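Local atomic coordinates of hypothetical protein (Pyrococcus furiosus, PDB entry 2FZF), a protein that is of unknown function but probably belongs to the rubrerythrin family of ferritin-like four-helix-bundle proteins, whose members commonly house a di-iron site. Residues Leu24-Ala28 with Phe123-Leu127; Tyr39-Ala43 with Ile55-Ala59; Glu61-His65 with Met146-His150; Lys64-Leu69 with Leu139-Leu143. One frame throughout, in Å; residues are numbered along the deposited sequence.

Contact 1. Residues Leu24-Ala28 with Phe123-Leu127; sequences LLGMA and FYLKL
Both segments lie on long helices, running nearly antiparallel at 153° (signed crossing angle -153°) with their axes 11.8 Å apart at closest approach. Leu-24 lies across from Leu-127 (CA to CA 8.2 Å) and Ala-28 across from Tyr-124 (CA to CA 8.5 Å). So wide a spacing must be filled by large side chains. Phe-123, in the t rotamer, pushes its ring into the hollow lined by Leu-24, Met-27 and Ala-28: CZ lies 4.2 Å from Leu-24 CD2, CE2 4.1 Å from Met-27 CE, and CE1 4.2 Å from Ala-28 CB. One turn on, Leu-127 forks against the two leucines, CD1 3.5 Å from Leu-24 CD1 and CD2 4.1 Å from Leu-25 CD2. The small Ala-28 also receives the Tyr-124 ring, whose CE1 is 4.1 Å from Ala-28 CB. The contact forms part of the buried apolar core of the ferritin-like bundle. Helix 134-164 flanks the pair through Met-140 on Tyr-124 and Leu-127, helix 63-76 through Leu-69 on Ala-28, and the Tyr-124 hydroxyl is hydrogen-bonded to Glu-32 of helix 21-44.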
loop_
_atom_site.group_PDB
_atom_site.type_symbol
_atom_site.label_atom_id
_atom_site.label_comp_id
_atom_site.label_asym_id
_atom_site.label_seq_id
_atom_site.Cartn_x
_atom_site.Cartn_y
_atom_site.Cartn_z
ATOM N N LEU A 24 8.755 -17.084 17.438
ATOM C CA LEU A 24 8.179 -16.449 16.276
ATOM C C LEU A 24 8.379 -14.942 16.412
ATOM O O LEU A 24 8.937 -14.308 15.519
ATOM C CB LEU A 24 6.692 -16.811 16.149
ATOM C CG LEU A 24 6.406 -18.278 15.775
ATOM C CD1 LEU A 24 4.907 -18.500 15.656
ATOM C CD2 LEU A 24 7.096 -18.622 14.462
ATOM N N LEU A 25 7.954 -14.363 17.529
ATOM C CA LEU A 25 8.149 -12.931 17.692
ATOM C C LEU A 25 9.612 -12.560 17.459
ATOM O O LEU A 25 9.895 -11.507 16.896
ATOM C CB LEU A 25 7.701 -12.460 19.075
ATOM C CG LEU A 25 6.187 -12.398 19.294
ATOM C CD1 LEU A 25 5.940 -12.120 20.743
ATOM C CD2 LEU A 25 5.544 -11.338 18.438
ATOM N N GLY A 26 10.541 -13.417 17.870
ATOM C CA GLY A 26 11.940 -13.112 17.635
ATOM C C GLY A 26 12.225 -13.073 16.134
ATOM O O GLY A 26 12.974 -12.229 15.640
ATOM N N MET A 27 11.619 -14.012 15.413
ATOM C CA MET A 27 11.754 -14.112 13.967
ATOM C C MET A 27 11.250 -12.828 13.331
ATOM O O MET A 27 11.916 -12.257 12.464
ATOM C CB MET A 27 10.939 -15.299 13.442
ATOM C CG MET A 27 11.591 -16.655 13.677
ATOM S SD MET A 27 10.763 -18.071 12.859
ATOM C CE MET A 27 10.433 -17.361 11.255
ATOM N N ALA A 28 10.069 -12.394 13.774
ATOM C CA ALA A 28 9.425 -11.168 13.285
ATOM C C ALA A 28 10.364 -9.981 13.426
ATOM O O ALA A 28 10.626 -9.270 12.463
ATOM C CB ALA A 28 8.153 -10.911 14.063
ATOM N N PHE A 123 2.217 -13.855 7.526
ATOM C CA PHE A 123 2.815 -14.266 8.796
ATOM C C PHE A 123 2.034 -13.573 9.940
ATOM O O PHE A 123 1.509 -14.235 10.830
ATOM C CB PHE A 123 4.312 -13.867 8.795
ATOM C CG PHE A 123 5.092 -14.316 10.017
ATOM C CD1 PHE A 123 5.056 -13.576 11.197
ATOM C CD2 PHE A 123 5.885 -15.461 9.976
ATOM C CE1 PHE A 123 5.807 -13.960 12.308
ATOM C CE2 PHE A 123 6.638 -15.851 11.083
ATOM C CZ PHE A 123 6.596 -15.101 12.251
ATOM N N TYR A 124 1.931 -12.248 9.881
ATOM C CA TYR A 124 1.222 -11.500 10.899
ATOM C C TYR A 124 -0.258 -11.833 10.980
ATOM O O TYR A 124 -0.935 -11.495 11.959
ATOM C CB TYR A 124 1.389 -10.016 10.656
ATOM C CG TYR A 124 2.787 -9.536 10.877
ATOM C CD1 TYR A 124 3.466 -9.825 12.067
ATOM C CD2 TYR A 124 3.424 -8.746 9.926
ATOM C CE1 TYR A 124 4.743 -9.331 12.305
ATOM C CE2 TYR A 124 4.697 -8.252 10.153
ATOM C CZ TYR A 124 5.353 -8.540 11.344
ATOM O OH TYR A 124 6.590 -8.000 11.587
ATOM N N LEU A 125 -0.764 -12.472 9.930
ATOM C CA LEU A 125 -2.164 -12.889 9.867
ATOM C C LEU A 125 -2.324 -14.108 10.754
ATOM O O LEU A 125 -3.311 -14.239 11.478
ATOM C CB LEU A 125 -2.543 -13.267 8.438
ATOM C CG LEU A 125 -3.319 -12.196 7.672
ATOM C CD1 LEU A 125 -3.547 -12.638 6.228
ATOM C CD2 LEU A 125 -4.636 -11.942 8.393
ATOM N N LYS A 126 -1.340 -15.002 10.683
ATOM C CA LYS A 126 -1.356 -16.213 11.483
ATOM C C LYS A 126 -1.066 -15.872 12.936
ATOM O O LYS A 126 -1.800 -16.280 13.836
ATOM C CB LYS A 126 -0.329 -17.230 10.972
ATOM C CG LYS A 126 -0.149 -18.448 11.908
ATOM C CD LYS A 126 -1.488 -19.132 12.284
ATOM C CE LYS A 126 -1.333 -20.104 13.467
ATOM N NZ LYS A 126 -0.333 -21.188 13.209
ATOM N N LEU A 127 0.004 -15.116 13.159
ATOM C CA LEU A 127 0.399 -14.719 14.505
ATOM C C LEU A 127 -0.784 -14.057 15.189
ATOM O O LEU A 127 -0.925 -14.109 16.412
ATOM C CB LEU A 127 1.581 -13.753 14.443
ATOM C CG LEU A 127 2.778 -14.063 15.345
ATOM C CD1 LEU A 127 3.296 -15.458 15.048
ATOM C CD2 LEU A 127 3.873 -13.038 15.119
#

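Contact 2. Residues Tyr39-Ala43 with Ile55-Ala59; sequences YKSLA and INWLA
Tyr-39, with chi1 m, lays its ring beside Leu-58, whose CD2 sits over one face in a CH-pi contact, 3.9 Å from the ring centroid and 28° off the normal. The setting is the antiparallel helical hairpin that begins a ferritin-like bundle, helix 21-44 followed by helix 51-61. The two helical segments run at 163° (signed crossing angle -163°), with axes only 8.8 Å apart. An alanine at each end permits this approach: Tyr-39 pairs with Ala-59 at 5.5 Å between CA atoms, Ala-43 with Ile-55 at 5.6 Å. Tyr-39 CB accordingly lies 3.7 Å from Ala-59 CB. Ile-55 (chi1 m, chi2 m) plugs the other end, CG2 reaching to 4.0 Å from Tyr-39 CD2, 3.8 Å from Leu-42 CD1 and 4.0 Å from Ala-43 CB. No hydrogen bond spans the segments. Ile-110 of helix 103-129 and Leu-154 of helix 134-164 close over the inner side, whereas Trp-57 stacks on Trp-57 of the second subunit. At the margin, Asn-56 OD1 comes within 3.3 Å of Ala-43 CB.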
loop_
_atom_site.group_PDB
_atom_site.type_symbol
_atom_site.label_atom_id
_atom_site.label_comp_id
_atom_site.label_asym_id
_atom_site.label_seq_id
_atom_site.Cartn_x
_atom_site.Cartn_y
_atom_site.Cartn_z
ATOM N N TYR A 39 15.847 -2.021 2.558
ATOM C CA TYR A 39 15.303 -0.909 1.798
ATOM C C TYR A 39 16.246 0.286 1.838
ATOM O O TYR A 39 16.405 1.005 0.845
ATOM C CB TYR A 39 13.929 -0.547 2.351
ATOM C CG TYR A 39 12.881 -1.594 2.052
ATOM C CD1 TYR A 39 12.068 -2.107 3.064
ATOM C CD2 TYR A 39 12.657 -2.018 0.738
ATOM C CE1 TYR A 39 11.049 -3.011 2.776
ATOM C CE2 TYR A 39 11.646 -2.916 0.434
ATOM C CZ TYR A 39 10.844 -3.406 1.448
ATOM O OH TYR A 39 9.822 -4.264 1.118
ATOM N N LYS A 40 16.885 0.491 2.983
ATOM C CA LYS A 40 17.821 1.602 3.121
ATOM C C LYS A 40 18.907 1.542 2.059
ATOM O O LYS A 40 19.334 2.574 1.557
ATOM C CB LYS A 40 18.469 1.585 4.503
ATOM C CG LYS A 40 17.862 2.574 5.477
ATOM C CD LYS A 40 18.082 4.012 5.017
ATOM C CE LYS A 40 19.574 4.356 4.912
ATOM N NZ LYS A 40 19.821 5.775 4.475
ATOM N N SER A 41 19.344 0.333 1.718
ATOM C CA SER A 41 20.395 0.151 0.723
ATOM C C SER A 41 19.840 0.178 -0.675
ATOM O O SER A 41 20.522 0.567 -1.622
ATOM C CB SER A 41 21.091 -1.183 0.929
ATOM O OG SER A 41 21.439 -1.336 2.282
ATOM N N LEU A 42 18.605 -0.280 -0.803
ATOM C CA LEU A 42 17.947 -0.311 -2.091
ATOM C C LEU A 42 17.799 1.132 -2.546
ATOM O O LEU A 42 18.284 1.503 -3.607
ATOM C CB LEU A 42 16.560 -0.961 -1.961
ATOM C CG LEU A 42 16.053 -2.048 -2.929
ATOM C CD1 LEU A 42 14.532 -1.943 -2.979
ATOM C CD2 LEU A 42 16.643 -1.901 -4.330
ATOM N N ALA A 43 17.139 1.952 -1.733
ATOM C CA ALA A 43 16.936 3.346 -2.110
ATOM C C ALA A 43 18.275 3.992 -2.411
ATOM O O ALA A 43 18.436 4.656 -3.430
ATOM C CB ALA A 43 16.224 4.100 -0.997
ATOM N N ILE A 55 10.658 3.669 -2.535
ATOM C CA ILE A 55 11.399 2.789 -1.651
ATOM C C ILE A 55 11.806 3.439 -0.342
ATOM O O ILE A 55 11.984 2.750 0.653
ATOM C CB ILE A 55 12.625 2.210 -2.331
ATOM C CG1 ILE A 55 12.179 1.359 -3.517
ATOM C CG2 ILE A 55 13.407 1.348 -1.347
ATOM C CD1 ILE A 55 11.280 0.211 -3.133
ATOM N N ASN A 56 11.945 4.761 -0.340
ATOM C CA ASN A 56 12.317 5.482 0.870
ATOM C C ASN A 56 11.134 5.660 1.833
ATOM O O ASN A 56 11.290 5.522 3.048
ATOM C CB ASN A 56 12.920 6.846 0.512
ATOM C CG ASN A 56 14.448 6.807 0.423
ATOM O OD1 ASN A 56 15.115 6.244 1.300
ATOM N ND2 ASN A 56 15.006 7.419 -0.625
ATOM N N TRP A 57 9.953 5.961 1.298
ATOM C CA TRP A 57 8.775 6.137 2.140
ATOM C C TRP A 57 8.420 4.806 2.774
ATOM O O TRP A 57 7.971 4.732 3.918
ATOM C CB TRP A 57 7.582 6.624 1.318
ATOM C CG TRP A 57 6.320 6.723 2.133
ATOM C CD1 TRP A 57 5.981 7.718 3.010
ATOM C CD2 TRP A 57 5.260 5.760 2.193
ATOM N NE1 TRP A 57 4.776 7.431 3.612
ATOM C CE2 TRP A 57 4.312 6.235 3.129
ATOM C CE3 TRP A 57 5.019 4.537 1.548
ATOM C CZ2 TRP A 57 3.140 5.533 3.436
ATOM C CZ3 TRP A 57 3.849 3.835 1.854
ATOM C CH2 TRP A 57 2.926 4.338 2.790
ATOM N N LEU A 58 8.628 3.748 2.006
ATOM C CA LEU A 58 8.338 2.402 2.448
ATOM C C LEU A 58 9.302 2.004 3.566
ATOM O O LEU A 58 8.916 1.322 4.513
ATOM C CB LEU A 58 8.460 1.466 1.249
ATOM C CG LEU A 58 7.747 0.127 1.228
ATOM C CD1 LEU A 58 7.836 -0.427 -0.175
ATOM C CD2 LEU A 58 8.371 -0.820 2.228
ATOM N N ALA A 59 10.553 2.437 3.464
ATOM C CA ALA A 59 11.551 2.115 4.486
ATOM C C ALA A 59 11.216 2.777 5.824
ATOM O O ALA A 59 11.386 2.175 6.889
ATOM C CB ALA A 59 12.933 2.560 4.025
#

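Contact 3. Residues Glu61-His65 with Met146-His150; sequences EEKKH and MERGH
Segment 146-150, on helix 134-164, meets a break: Glu-62 leaves helical geometry (phi/psi -84/8°) between helix 51-61 and helix 63-76, and its CA lies 8.6 Å from that of Met-146. Met-146, m at all three chi angles, points toward the break and brings CE to 3.4 Å from Glu-61 OE2. That carboxylate is held locally by Lys-64, whose NZ lies 3.6 Å from Glu-61 OE2 in a salt bridge and donates a hydrogen bond to Glu-61 O at 3.2 Å. Glu-147 (chi1 m, chi2 m) carries its carboxylate to that of Glu-62: OE1 of Glu-147 is 3.2 Å from OE1 and 3.4 Å from OE2 of Glu-62. The edge of the His-65 ring faces Glu-147 OE1. A turn further on, His-150, m at chi1, brings CD2 to 3.4 Å from Glu-62 OE2 and CE1 to 3.8 Å from Glu-61 CB. Glu-32 and Glu-117, from the other two long helices, bring further carboxylates close to Glu-62. Two Glu-x-x-His pairs with two added glutamates match the ligand set of ferritin-like di-iron proteins. Buried acceptors this crowded would be expected to share protons or cations, consistent with a di-metal site.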
loop_
_atom_site.group_PDB
_atom_site.type_symbol
_atom_site.label_atom_id
_atom_site.label_comp_id
_atom_site.label_asym_id
_atom_site.label_seq_id
_atom_site.Cartn_x
_atom_site.Cartn_y
_atom_site.Cartn_z
ATOM N N GLU A 61 8.159 3.908 6.832
ATOM C CA GLU A 61 6.941 3.293 7.336
ATOM C C GLU A 61 7.248 2.065 8.191
ATOM O O GLU A 61 6.697 1.912 9.276
ATOM C CB GLU A 61 6.049 2.895 6.163
ATOM C CG GLU A 61 5.085 3.971 5.721
ATOM C CD GLU A 61 3.928 4.115 6.686
ATOM O OE1 GLU A 61 2.952 4.831 6.352
ATOM O OE2 GLU A 61 3.994 3.506 7.782
ATOM N N GLU A 62 8.131 1.197 7.710
ATOM C CA GLU A 62 8.465 -0.012 8.441
ATOM C C GLU A 62 9.520 0.150 9.516
ATOM O O GLU A 62 9.978 -0.848 10.074
ATOM C CB GLU A 62 8.905 -1.119 7.468
ATOM C CG GLU A 62 7.772 -1.645 6.572
ATOM C CD GLU A 62 8.140 -2.902 5.796
ATOM O OE1 GLU A 62 8.578 -3.902 6.423
ATOM O OE2 GLU A 62 7.975 -2.884 4.557
ATOM N N LYS A 63 9.924 1.383 9.808
ATOM C CA LYS A 63 10.947 1.604 10.839
ATOM C C LYS A 63 10.364 1.382 12.223
ATOM O O LYS A 63 11.037 0.874 13.120
ATOM C CB LYS A 63 11.514 3.027 10.756
ATOM C CG LYS A 63 12.480 3.252 9.603
ATOM C CD LYS A 63 12.768 4.740 9.373
ATOM C CE LYS A 63 13.535 4.960 8.057
ATOM N NZ LYS A 63 13.463 6.361 7.548
ATOM N N LYS A 64 9.102 1.761 12.383
ATOM C CA LYS A 64 8.424 1.618 13.654
ATOM C C LYS A 64 7.985 0.190 13.955
ATOM O O LYS A 64 7.578 -0.099 15.077
ATOM C CB LYS A 64 7.206 2.536 13.689
ATOM C CG LYS A 64 6.134 2.141 12.695
ATOM C CD LYS A 64 4.890 2.990 12.831
ATOM C CE LYS A 64 3.685 2.238 12.281
ATOM N NZ LYS A 64 3.892 1.733 10.880
ATOM N N HIS A 65 8.059 -0.701 12.969
ATOM C CA HIS A 65 7.641 -2.091 13.167
ATOM C C HIS A 65 8.478 -2.804 14.231
ATOM O O HIS A 65 7.954 -3.530 15.076
ATOM C CB HIS A 65 7.742 -2.885 11.861
ATOM C CG HIS A 65 6.696 -2.545 10.841
ATOM N ND1 HIS A 65 5.747 -1.562 11.036
ATOM C CD2 HIS A 65 6.456 -3.058 9.611
ATOM C CE1 HIS A 65 4.972 -1.485 9.968
ATOM N NE2 HIS A 65 5.381 -2.382 9.090
ATOM N N MET A 146 -0.589 -3.345 6.891
ATOM C CA MET A 146 0.473 -2.440 6.495
ATOM C C MET A 146 1.398 -3.197 5.534
ATOM O O MET A 146 1.816 -2.657 4.524
ATOM C CB MET A 146 1.282 -1.994 7.723
ATOM C CG MET A 146 0.684 -0.837 8.524
ATOM S SD MET A 146 0.222 0.556 7.474
ATOM C CE MET A 146 1.825 1.098 6.788
ATOM N N GLU A 147 1.724 -4.445 5.865
ATOM C CA GLU A 147 2.593 -5.254 5.018
ATOM C C GLU A 147 1.896 -5.582 3.696
ATOM O O GLU A 147 2.490 -5.515 2.617
ATOM C CB GLU A 147 2.976 -6.552 5.737
ATOM C CG GLU A 147 3.972 -6.383 6.883
ATOM C CD GLU A 147 5.334 -5.907 6.406
ATOM O OE1 GLU A 147 5.484 -4.705 6.097
ATOM O OE2 GLU A 147 6.259 -6.743 6.327
ATOM N N ARG A 148 0.622 -5.941 3.802
ATOM C CA ARG A 148 -0.195 -6.272 2.648
ATOM C C ARG A 148 -0.179 -5.060 1.706
ATOM O O ARG A 148 -0.095 -5.214 0.493
ATOM C CB ARG A 148 -1.617 -6.579 3.124
ATOM C CG ARG A 148 -2.560 -7.152 2.083
ATOM C CD ARG A 148 -2.207 -8.578 1.684
ATOM N NE ARG A 148 -3.203 -9.108 0.748
ATOM C CZ ARG A 148 -4.473 -9.369 1.067
ATOM N NH1 ARG A 148 -4.898 -9.159 2.309
ATOM N NH2 ARG A 148 -5.321 -9.810 0.140
ATOM N N GLY A 149 -0.254 -3.860 2.283
ATOM C CA GLY A 149 -0.233 -2.640 1.496
ATOM C C GLY A 149 1.105 -2.384 0.825
ATOM O O GLY A 149 1.151 -1.912 -0.314
ATOM N N HIS A 150 2.197 -2.687 1.526
ATOM C CA HIS A 150 3.534 -2.499 0.970
ATOM C C HIS A 150 3.715 -3.477 -0.198
ATOM O O HIS A 150 4.396 -3.171 -1.175
ATOM C CB HIS A 150 4.600 -2.735 2.045
ATOM C CG HIS A 150 4.536 -1.767 3.190
ATOM N ND1 HIS A 150 4.278 -0.420 3.019
ATOM C CD2 HIS A 150 4.725 -1.942 4.521
ATOM C CE1 HIS A 150 4.309 0.188 4.192
ATOM N NE2 HIS A 150 4.578 -0.713 5.121
#

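Contact 4. Residues Lys64-Leu69 with Leu139-Leu143; sequences KHEALL and LMRYL
Leu-143 is the residue most covered here, 76 Å² of it being buried by segment 64-69. With chi1 m and chi2 t, it sets CD2 over the face of the His-65 ring, 3.9 Å from the centroid and 18° off the normal, a CH-pi contact, while its CD1 meets Leu-69 CD2 at 3.8 Å. Around it the two helical segments run antiparallel, at 166° with axes 11.9 Å apart; His-65 stands across from Leu-143 (CA to CA 7.5 Å) and Leu-68 across from Leu-139 (CA to CA 8.4 Å). Tyr-142, t at chi1, spans the gap with its ring: OH is 3.0 Å from Lys-64 CE, which lies at the ring edge, and CE1 is 4.4 Å from Leu-68 CD1. Leu-68, chi1 m, fills the space between Tyr-142 and Leu-139, touching Leu-139 CD1 through its own CD1 at 4.5 Å. Met-140 CE, 4.1 Å from Leu-69 CD2, extends the apolar part of this ferritin-like bundle contact. The Tyr-142 hydroxyl is hydrogen-bonded to Lys-54 and Glu-157 of the second subunit, so this side borders the dimer interface. Inward, Leu-69 packs on Ala-28 and Ile-29 of helix 21-44, and Met-140 on Tyr-124 and Leu-127 of helix 103-129.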
loop_
_atom_site.group_PDB
_atom_site.type_symbol
_atom_site.label_atom_id
_atom_site.label_comp_id
_atom_site.label_asym_id
_atom_site.label_seq_id
_atom_site.Cartn_x
_atom_site.Cartn_y
_atom_site.Cartn_z
ATOM N N LYS A 64 9.102 1.761 12.383
ATOM C CA LYS A 64 8.424 1.618 13.654
ATOM C C LYS A 64 7.985 0.190 13.955
ATOM O O LYS A 64 7.578 -0.099 15.077
ATOM C CB LYS A 64 7.206 2.536 13.689
ATOM C CG LYS A 64 6.134 2.141 12.695
ATOM C CD LYS A 64 4.890 2.990 12.831
ATOM C CE LYS A 64 3.685 2.238 12.281
ATOM N NZ LYS A 64 3.892 1.733 10.880
ATOM N N HIS A 65 8.059 -0.701 12.969
ATOM C CA HIS A 65 7.641 -2.091 13.167
ATOM C C HIS A 65 8.478 -2.804 14.231
ATOM O O HIS A 65 7.954 -3.530 15.076
ATOM C CB HIS A 65 7.742 -2.885 11.861
ATOM C CG HIS A 65 6.696 -2.545 10.841
ATOM N ND1 HIS A 65 5.747 -1.562 11.036
ATOM C CD2 HIS A 65 6.456 -3.058 9.611
ATOM C CE1 HIS A 65 4.972 -1.485 9.968
ATOM N NE2 HIS A 65 5.381 -2.382 9.090
ATOM N N GLU A 66 9.788 -2.602 14.178
ATOM C CA GLU A 66 10.683 -3.245 15.119
ATOM C C GLU A 66 10.367 -2.848 16.541
ATOM O O GLU A 66 10.104 -3.696 17.388
ATOM C CB GLU A 66 12.122 -2.871 14.818
ATOM C CG GLU A 66 13.097 -3.764 15.520
ATOM C CD GLU A 66 14.516 -3.292 15.389
ATOM O OE1 GLU A 66 14.853 -2.660 14.358
ATOM O OE2 GLU A 66 15.301 -3.576 16.318
ATOM N N ALA A 67 10.404 -1.546 16.802
ATOM C CA ALA A 67 10.121 -1.036 18.135
ATOM C C ALA A 67 8.735 -1.487 18.596
ATOM O O ALA A 67 8.534 -1.730 19.783
ATOM C CB ALA A 67 10.226 0.487 18.150
ATOM N N LEU A 68 7.785 -1.604 17.667
ATOM C CA LEU A 68 6.437 -2.039 18.028
ATOM C C LEU A 68 6.422 -3.490 18.494
ATOM O O LEU A 68 5.742 -3.842 19.461
ATOM C CB LEU A 68 5.468 -1.887 16.846
ATOM C CG LEU A 68 5.033 -0.466 16.441
ATOM C CD1 LEU A 68 3.822 -0.563 15.522
ATOM C CD2 LEU A 68 4.679 0.366 17.675
ATOM N N LEU A 69 7.177 -4.333 17.805
ATOM C CA LEU A 69 7.239 -5.741 18.148
ATOM C C LEU A 69 7.987 -5.956 19.449
ATOM O O LEU A 69 7.587 -6.781 20.262
ATOM C CB LEU A 69 7.937 -6.525 17.035
ATOM C CG LEU A 69 7.207 -6.767 15.720
ATOM C CD1 LEU A 69 8.154 -7.373 14.718
ATOM C CD2 LEU A 69 6.035 -7.676 15.963
ATOM N N LEU A 139 -2.640 -5.429 16.941
ATOM C CA LEU A 139 -1.302 -5.043 16.507
ATOM C C LEU A 139 -0.881 -5.923 15.334
ATOM O O LEU A 139 -0.254 -5.459 14.382
ATOM C CB LEU A 139 -0.292 -5.222 17.647
ATOM C CG LEU A 139 0.027 -4.024 18.541
ATOM C CD1 LEU A 139 0.741 -2.972 17.709
ATOM C CD2 LEU A 139 -1.253 -3.465 19.156
ATOM N N MET A 140 -1.224 -7.203 15.414
ATOM C CA MET A 140 -0.878 -8.156 14.365
ATOM C C MET A 140 -1.602 -7.806 13.080
ATOM O O MET A 140 -0.998 -7.782 12.011
ATOM C CB MET A 140 -1.236 -9.570 14.806
ATOM C CG MET A 140 -0.031 -10.459 15.004
ATOM S SD MET A 140 1.149 -9.758 16.152
ATOM C CE MET A 140 2.621 -9.760 15.185
ATOM N N ARG A 141 -2.895 -7.526 13.209
ATOM C CA ARG A 141 -3.753 -7.150 12.091
ATOM C C ARG A 141 -3.217 -5.861 11.446
ATOM O O ARG A 141 -3.105 -5.767 10.224
ATOM C CB ARG A 141 -5.181 -6.939 12.612
ATOM C CG ARG A 141 -6.256 -6.769 11.545
ATOM C CD ARG A 141 -6.498 -8.064 10.787
ATOM N NE ARG A 141 -7.612 -7.970 9.846
ATOM C CZ ARG A 141 -8.227 -9.025 9.311
ATOM N NH1 ARG A 141 -9.231 -8.854 8.463
ATOM N NH2 ARG A 141 -7.849 -10.255 9.631
ATOM N N TYR A 142 -2.883 -4.875 12.275
ATOM C CA TYR A 142 -2.345 -3.603 11.791
ATOM C C TYR A 142 -1.049 -3.828 11.012
ATOM O O TYR A 142 -0.854 -3.262 9.937
ATOM C CB TYR A 142 -2.088 -2.662 12.979
ATOM C CG TYR A 142 -1.324 -1.399 12.631
ATOM C CD1 TYR A 142 0.074 -1.364 12.686
ATOM C CD2 TYR A 142 -1.996 -0.248 12.206
ATOM C CE1 TYR A 142 0.784 -0.218 12.323
ATOM C CE2 TYR A 142 -1.299 0.902 11.839
ATOM C CZ TYR A 142 0.090 0.912 11.898
ATOM O OH TYR A 142 0.780 2.041 11.517
ATOM N N LEU A 143 -0.172 -4.659 11.576
ATOM C CA LEU A 143 1.102 -4.986 10.957
ATOM C C LEU A 143 0.874 -5.727 9.621
ATOM O O LEU A 143 1.489 -5.388 8.597
ATOM C CB LEU A 143 1.953 -5.827 11.925
ATOM C CG LEU A 143 2.564 -5.113 13.144
ATOM C CD1 LEU A 143 3.082 -6.130 14.155
ATOM C CD2 LEU A 143 3.683 -4.197 12.692
#

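How the contacts relate
From the N terminus, helix 21-44 opens contact 1 near its start, a loop that closes only at 123-127. Within that loop lies the short hairpin of contact 2, joining helix 21-44 to helix 51-61 about 22 Å (between centres) from contact 1, on the other side of the chain's centre. Contacts 3 and 4 begin next, sharing Lys-64 and His-65, and both cross contact 1 because they close later, on helix 134-164. Contact 4 touches contact 1 through Met-140 and Leu-69, whereas contact 3 meets contact 2 through Glu-62 against Tyr-39 and His-150 against Leu-58. Together they bind all the bundle helices, with contacts 3 and 4 also reaching the second subunit.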